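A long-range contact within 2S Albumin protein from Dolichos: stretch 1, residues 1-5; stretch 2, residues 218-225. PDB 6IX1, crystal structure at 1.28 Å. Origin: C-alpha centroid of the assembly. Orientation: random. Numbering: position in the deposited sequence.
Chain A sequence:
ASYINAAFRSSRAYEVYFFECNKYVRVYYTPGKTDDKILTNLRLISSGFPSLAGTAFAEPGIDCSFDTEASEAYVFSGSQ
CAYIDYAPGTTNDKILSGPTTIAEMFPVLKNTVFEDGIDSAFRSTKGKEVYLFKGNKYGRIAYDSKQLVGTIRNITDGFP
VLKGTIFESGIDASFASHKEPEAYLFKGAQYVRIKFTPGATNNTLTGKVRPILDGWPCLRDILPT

Stretch 1 (1-5) ASYIN
Stretch 2, residues 218-225: CLRDILPT

The two ends of the chain meet here, joined by a reciprocal pair of backbone hydrogen bonds between Ser2 and Thr225. Ser2 N donates to Thr225 O at 2.7 Å with an N-H...O angle of 162°, and Thr225 N donates to Ser2 O at 2.8 Å with an angle of 161°. Both bonds are short and nearly straight, and because the same two residues exchange donor and acceptor, they close a small ring that fixes the register: Ser2 CA lies 5.0 Å from Thr225 CA, and Tyr3 CA lies 5.2 Å from Pro224 CA. The residue number rises along one stretch as it falls along the other, so the segments run antiparallel at this point. Ser2 is extended (phi/psi -117/152), as are Leu223 (-117/151) and Pro224 (-79/171). Ser2 has chi1 -159° (t) and Thr225 chi1 -41° (m), and both CA-to-CB bonds point sideways. Thr225 O also receives a CA-H...O contact from Ala1 CA at 3.4 Å, with an angle of 133° at the hydrogen, while Ser2 O rests 3.3 Å from Pro224 CA.

The peptide bond between Leu223 and Pro224 is cis. The proline ring, puckered C-gamma endo, has its CA-to-CB bond directed toward stretch 1, and Pro224 CB sits over one face of the Tyr3 ring, 3.9 Å from the centroid and 22° off the ring normal, a CH-pi contact. The ring atom closest to Pro224 CB is Tyr3 CZ, at 3.7 Å. Pro224 CB also meets Ala1 CB at 3.4 Å, a tight apolar contact at the exposed start of the chain. Tyr3 has chi1 -61° (m) and chi2 82°; its CA-to-CB bond points sideways, but the end of the side chain comes nearer to stretch 2. Its backbone, at phi/psi -122/-116, departs from the extended form of Ser2 before Ile4 returns to -97/125.

Leu223 packs more deeply. It is buried, with its CA-to-CB bond toward stretch 1 and chi angles of -67° (m) and 172° (t). Leu223 CB lies 4.2 Å from Tyr3 CD2, oblique to the ring, and Leu223 CD2 3.6 Å from Tyr3 O. Leu223 CD1 lies 4.0 Å from Ile4 CG1, in another buried residue. Ile4 (chi1 -60°, m; chi2 170°, t) also reaches Leu219, with Ile4 CD1 4.2 Å from Leu219 CD1; Leu219 (chi1 -59°, m; chi2 179°, t) likewise directs its CA-to-CB bond toward stretch 1. Two contacts of Leu219 and Leu223 with one isoleucine thus extend the apolar packing inward from the hydrogen-bonded ends.

Leu219 O accepts backbone hydrogen bonds from both Ile222 N and Leu223 N, each 3.1 Å, holding a tight turn that leads on from a 3-10 segment, begun before Cys218 and including Leu219, round to Leu223. Cys218, Arg220, Asp221 and Ile222 stay out of reach of stretch 1. In all, 330 Å² is buried, counting both sides.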

ATOM      1  N   ALA A   1       9.620  12.201 -13.256  1.00 28.79           N
ATOM      2  CA  ALA A   1       8.223  11.720 -13.338  1.00 23.60           C
ATOM      3  C   ALA A   1       7.924  10.828 -12.125  1.00 18.80           C
ATOM      4  O   ALA A   1       8.813  10.049 -11.683  1.00 24.52           O
ATOM      5  CB  ALA A   1       8.034  10.988 -14.634  1.00 27.44           C
ATOM      6  N   SER A   2       6.673  10.887 -11.661  1.00 19.27           N
ATOM      7  CA  SER A   2       6.166  10.112 -10.498  1.00 18.63           C
ATOM      8  C   SER A   2       5.053   9.128 -10.865  1.00 13.39           C
ATOM      9  O   SER A   2       4.266   9.409 -11.809  1.00 15.47           O
ATOM     10  CB  SER A   2       5.688  11.066  -9.472  1.00 26.32           C
ATOM     11  OG  SER A   2       5.663  10.402  -8.257  1.00 23.77           O
ATOM     12  N   TYR A   3       4.926   8.045 -10.110  1.00 13.16           N
ATOM     13  CA  TYR A   3       4.013   6.945 -10.485  1.00 12.89           C
ATOM     14  C   TYR A   3       3.018   6.743  -9.353  1.00 10.54           C
ATOM     15  O   TYR A   3       2.207   7.648  -9.117  1.00 12.24           O
ATOM     16  CB  TYR A   3       4.741   5.721 -11.023  1.00 13.26           C
ATOM     17  CG  TYR A   3       5.512   6.070 -12.270  1.00 16.36           C
ATOM     18  CD1 TYR A   3       6.763   6.662 -12.198  1.00 14.90           C
ATOM     19  CD2 TYR A   3       5.037   5.727 -13.512  1.00 12.93           C
ATOM     20  CE1 TYR A   3       7.452   6.986 -13.352  1.00 19.22           C
ATOM     21  CE2 TYR A   3       5.744   5.987 -14.680  1.00 15.40           C
ATOM     22  CZ  TYR A   3       6.953   6.646 -14.603  1.00 18.06           C
ATOM     23  OH  TYR A   3       7.650   6.972 -15.749  1.00 17.48           O
ATOM     24  N   ILE A   4       3.075   5.583  -8.734  1.00  9.40           N
ATOM     25  CA  ILE A   4       2.119   5.231  -7.662  1.00  9.06           C
ATOM     26  C   ILE A   4       2.736   5.506  -6.294  1.00  8.69           C
ATOM     27  O   ILE A   4       3.828   4.962  -6.013  1.00  9.98           O
ATOM     28  CB  ILE A   4       1.576   3.809  -7.848  1.00  9.45           C
ATOM     29  CG1 ILE A   4       0.848   3.703  -9.197  1.00  9.78           C
ATOM     30  CG2 ILE A   4       0.680   3.397  -6.720  1.00 10.32           C
ATOM     31  CD1 ILE A   4       0.462   2.279  -9.636  1.00  9.14           C
ATOM     32  N   ASN A   5       2.093   6.283  -5.457  1.00  7.41           N
ATOM     33  CA  ASN A   5       2.573   6.617  -4.132  1.00  7.46           C
ATOM     34  C   ASN A   5       1.981   5.734  -3.055  1.00  7.89           C
ATOM     35  O   ASN A   5       2.639   5.624  -2.009  1.00  8.13           O
ATOM     36  CB  ASN A   5       2.282   8.075  -3.763  1.00  8.47           C
ATOM     37  CG  ASN A   5       2.853   9.016  -4.754  1.00  9.65           C
ATOM     38  OD1 ASN A   5       2.176   9.638  -5.570  1.00 11.12           O
ATOM     39  ND2 ASN A   5       4.140   9.249  -4.593  1.00 14.41           N
ATOM     40  N   CYS A 218      -4.016   0.356 -18.555  1.00  8.61           N
ATOM     41  CA  CYS A 218      -5.193   1.221 -18.338  1.00  8.61           C
ATOM     42  C   CYS A 218      -4.782   2.518 -17.639  1.00  8.88           C
ATOM     43  O   CYS A 218      -5.581   3.450 -17.628  1.00  8.71           O
ATOM     44  CB  CYS A 218      -6.358   0.527 -17.602  1.00  9.67           C
ATOM     45  SG  CYS A 218      -6.022   0.243 -15.818  1.00 10.42           S
ATOM     46  N   LEU A 219      -3.568   2.560 -17.077  1.00  8.67           N
ATOM     47  CA  LEU A 219      -3.056   3.745 -16.390  1.00  9.19           C
ATOM     48  C   LEU A 219      -2.264   4.674 -17.306  1.00  7.69           C
ATOM     49  O   LEU A 219      -1.814   5.683 -16.798  1.00  8.39           O
ATOM     50  CB  LEU A 219      -2.203   3.328 -15.217  1.00  8.91           C
ATOM     51  CG  LEU A 219      -2.922   2.467 -14.164  1.00  9.22           C
ATOM     52  CD1 LEU A 219      -1.922   2.135 -13.090  1.00 11.40           C
ATOM     53  CD2 LEU A 219      -4.197   3.123 -13.603  1.00 11.95           C
ATOM     54  N   ARG A 220      -2.167   4.325 -18.590  1.00  8.29           N
ATOM     55  CA  ARG A 220      -1.229   5.062 -19.455  1.00  9.84           C
ATOM     56  C   ARG A 220      -1.631   6.516 -19.753  1.00 11.23           C
ATOM     57  O   ARG A 220      -0.743   7.294 -20.173  1.00 12.08           O
ATOM     58  CB  ARG A 220      -0.998   4.312 -20.756  1.00 12.46           C
ATOM     59  CG  ARG A 220      -2.163   4.302 -21.705  1.00 15.67           C
ATOM     60  CD  ARG A 220      -1.952   3.344 -22.830  1.00 18.23           C
ATOM     61  NE  ARG A 220      -3.025   3.417 -23.803  1.00 16.92           N
ATOM     62  CZ  ARG A 220      -4.202   2.870 -23.600  1.00 17.17           C
ATOM     63  NH1 ARG A 220      -4.473   2.237 -22.463  1.00 16.65           N
ATOM     64  NH2 ARG A 220      -5.127   2.944 -24.541  1.00 17.85           N
ATOM     65  N   ASP A 221      -2.848   6.939 -19.517  1.00 11.10           N
ATOM     66  CA  ASP A 221      -3.266   8.335 -19.753  1.00 11.39           C
ATOM     67  C   ASP A 221      -3.144   9.178 -18.498  1.00 12.12           C
ATOM     68  O   ASP A 221      -3.334  10.420 -18.566  1.00 16.92           O
ATOM     69  CB  ASP A 221      -4.676   8.413 -20.354  1.00 11.63           C
ATOM     70  CG  ASP A 221      -4.636   7.825 -21.760  1.00 14.78           C
ATOM     71  OD1 ASP A 221      -3.634   8.008 -22.482  1.00 17.93           O
ATOM     72  OD2 ASP A 221      -5.642   7.225 -22.103  1.00 21.19           O
ATOM     73  N   ILE A 222      -2.873   8.544 -17.353  1.00 11.75           N
ATOM     74  CA  ILE A 222      -2.771   9.282 -16.065  1.00 12.39           C
ATOM     75  C   ILE A 222      -1.366   9.258 -15.476  1.00 11.02           C
ATOM     76  O   ILE A 222      -1.144  10.065 -14.590  1.00 16.15           O
ATOM     77  CB  ILE A 222      -3.925   8.901 -15.115  1.00 15.85           C
ATOM     78  CG1 ILE A 222      -3.865   7.448 -14.674  1.00 17.94           C
ATOM     79  CG2 ILE A 222      -5.250   9.236 -15.737  1.00 18.07           C
ATOM     80  CD1 ILE A 222      -4.841   7.146 -13.564  1.00 18.16           C
ATOM     81  N   LEU A 223      -0.527   8.307 -15.873  1.00 10.72           N
ATOM     82  CA  LEU A 223       0.872   8.234 -15.355  1.00 11.94           C
ATOM     83  C   LEU A 223       1.838   8.431 -16.494  1.00 14.42           C
ATOM     84  O   LEU A 223       1.585   8.068 -17.612  1.00 14.65           O
ATOM     85  CB  LEU A 223       1.217   6.885 -14.718  1.00 14.37           C
ATOM     86  CG  LEU A 223       0.429   6.647 -13.443  1.00 18.59           C
ATOM     87  CD1 LEU A 223       0.640   5.233 -12.924  1.00 24.34           C
ATOM     88  CD2 LEU A 223       0.733   7.729 -12.438  1.00 19.45           C
ATOM     89  N   PRO A 224       3.034   8.966 -16.250  1.00 16.90           N
ATOM     90  CA  PRO A 224       3.399   9.467 -14.955  1.00 16.14           C
ATOM     91  C   PRO A 224       2.811  10.844 -14.673  1.00 16.56           C
ATOM     92  O   PRO A 224       2.328  11.522 -15.623  1.00 18.90           O
ATOM     93  CB  PRO A 224       4.906   9.673 -15.052  1.00 21.93           C
ATOM     94  CG  PRO A 224       5.193   9.790 -16.557  1.00 19.59           C
ATOM     95  CD  PRO A 224       4.099   9.012 -17.251  1.00 18.79           C
ATOM     96  N   THR A 225       2.943  11.300 -13.431  1.00 16.31           N
ATOM     97  CA  THR A 225       2.677  12.703 -13.017  1.00 22.21           C
ATOM     98  C   THR A 225       4.019  13.433 -12.871  1.00 22.23           C
ATOM     99  O   THR A 225       5.088  12.905 -12.569  1.00 26.00           O
ATOM    100  CB  THR A 225       1.954  12.824 -11.671  1.00 27.56           C
ATOM    101  OG1 THR A 225       0.933  11.829 -11.547  1.00 37.91           O
ATOM    102  CG2 THR A 225       1.417  14.229 -11.518  1.00 33.08           C
TER